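Local coordinates for uncharacterized protein (Eubacterium siraeum, PDB 4NZK), which is of unknown function but belongs to the DHHW family of the SGNH hydrolase clan and may therefore act as a hydrolase on an unidentified substrate, at residues M105-A110 against A147-H152. Sequence-based numbering, arbitrary orientation.
Sequences MVVPTA and AALEAH
Leu149, near the end of the short helix 145-150, reaches across to Val107 and Pro108, where strand 101-107 of the mainly parallel sheet of this SGNH hydrolase-like alpha/beta fold runs out into a loop. One branch does the touching: CD1 of Leu149 lies 4.1 Å from CD of Pro108 and 4.3 Å from CB of Val107, spanning the junction between strand and loop. The chi1 of -70° puts CG of Leu149 anti to the carbonyl carbon, and chi2 of 156° then carries CD1 to the strand end. Leu149 and Pro108 lie alongside each other, their side chains running in opposing directions. The closer-packed, buried part is a small apolar patch at van der Waals distance, with only 83 Å² buried in all and the backbones well apart, and Tyr113 of helix 111-114 packs on both Pro108 and Leu149. The loose side is the helix end: Glu150 and Ala151 are exposed, and the ring of His152 stacks on Tyr172 while its ND1 is hydrogen-bonded to Glu155 OE2. Within the sheet, Val107 is bonded through its backbone to Met333 of the neighbouring parallel strand 328-334. Tyr158 touches Leu149, and its OH is hydrogen-bonded to Pro108 O.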
# COMPACT_ATOMS: atom_id res chain seq x y z
N MSE A 105 6.57 0.98 -6.96
CA MSE A 105 5.34 1.80 -7.04
C MSE A 105 5.15 2.56 -5.76
O MSE A 105 4.63 2.03 -4.78
CB MSE A 105 4.13 0.93 -7.44
CG MSE A 105 2.93 1.86 -7.75
SE MSE A 105 1.42 0.89 -8.50
CE MSE A 105 1.15 -0.35 -7.06
N VAL A 106 5.64 3.80 -5.76
CA VAL A 106 5.51 4.70 -4.65
C VAL A 106 4.30 5.57 -4.91
O VAL A 106 4.19 6.19 -5.98
CB VAL A 106 6.79 5.54 -4.41
CG1 VAL A 106 6.57 6.52 -3.26
CG2 VAL A 106 7.97 4.62 -4.10
N VAL A 107 3.41 5.64 -3.94
CA VAL A 107 2.14 6.34 -4.15
C VAL A 107 1.96 7.47 -3.13
O VAL A 107 2.48 7.40 -2.03
CB VAL A 107 0.93 5.39 -4.07
CG1 VAL A 107 0.96 4.40 -5.25
CG2 VAL A 107 0.86 4.64 -2.75
N PRO A 108 1.23 8.51 -3.53
CA PRO A 108 1.03 9.63 -2.64
C PRO A 108 -0.09 9.34 -1.66
O PRO A 108 -0.84 8.39 -1.83
CB PRO A 108 0.60 10.74 -3.58
CG PRO A 108 -0.14 10.02 -4.63
CD PRO A 108 0.59 8.72 -4.84
N THR A 109 -0.18 10.18 -0.64
CA THR A 109 -1.31 10.25 0.24
C THR A 109 -2.29 11.29 -0.31
O THR A 109 -2.04 11.93 -1.36
CB THR A 109 -0.87 10.57 1.66
OG1 THR A 109 -0.14 11.81 1.65
CG2 THR A 109 0.02 9.45 2.23
N ALA A 110 -3.43 11.44 0.35
CA ALA A 110 -4.53 12.22 -0.21
C ALA A 110 -4.19 13.66 -0.53
O ALA A 110 -4.78 14.25 -1.42
CB ALA A 110 -5.76 12.16 0.69
N ALA A 147 -0.02 8.73 -11.51
CA ALA A 147 -0.85 9.10 -12.64
C ALA A 147 -2.12 8.28 -12.66
O ALA A 147 -3.17 8.78 -13.09
CB ALA A 147 -0.10 8.93 -13.95
N ALA A 148 -2.04 7.02 -12.24
CA ALA A 148 -3.23 6.18 -12.22
C ALA A 148 -4.26 6.73 -11.26
O ALA A 148 -5.44 6.82 -11.58
CB ALA A 148 -2.85 4.76 -11.84
N LEU A 149 -3.83 7.18 -10.10
CA LEU A 149 -4.77 7.72 -9.12
C LEU A 149 -5.29 9.08 -9.55
O LEU A 149 -6.46 9.39 -9.33
CB LEU A 149 -4.09 7.82 -7.78
CG LEU A 149 -3.80 6.48 -7.12
CD1 LEU A 149 -2.64 6.63 -6.12
CD2 LEU A 149 -5.04 5.90 -6.40
N GLU A 150 -4.41 9.90 -10.11
CA GLU A 150 -4.76 11.26 -10.52
C GLU A 150 -5.97 11.22 -11.48
O GLU A 150 -6.79 12.12 -11.49
CB GLU A 150 -3.55 11.91 -11.19
CG GLU A 150 -3.69 13.36 -11.60
CD GLU A 150 -2.36 13.90 -12.19
OE1 GLU A 150 -1.61 13.16 -12.88
OE2 GLU A 150 -2.08 15.07 -11.95
N ALA A 151 -6.06 10.15 -12.27
CA ALA A 151 -7.15 10.04 -13.25
C ALA A 151 -8.52 9.67 -12.64
O ALA A 151 -9.52 9.65 -13.36
CB ALA A 151 -6.75 9.02 -14.30
N HIS A 152 -8.59 9.43 -11.33
CA HIS A 152 -9.79 8.94 -10.69
C HIS A 152 -10.15 9.70 -9.44
O HIS A 152 -10.86 9.18 -8.55
CB HIS A 152 -9.64 7.45 -10.42
CG HIS A 152 -9.54 6.65 -11.66
ND1 HIS A 152 -10.63 6.38 -12.46
CD2 HIS A 152 -8.47 6.11 -12.29
CE1 HIS A 152 -10.24 5.68 -13.52
NE2 HIS A 152 -8.92 5.53 -13.45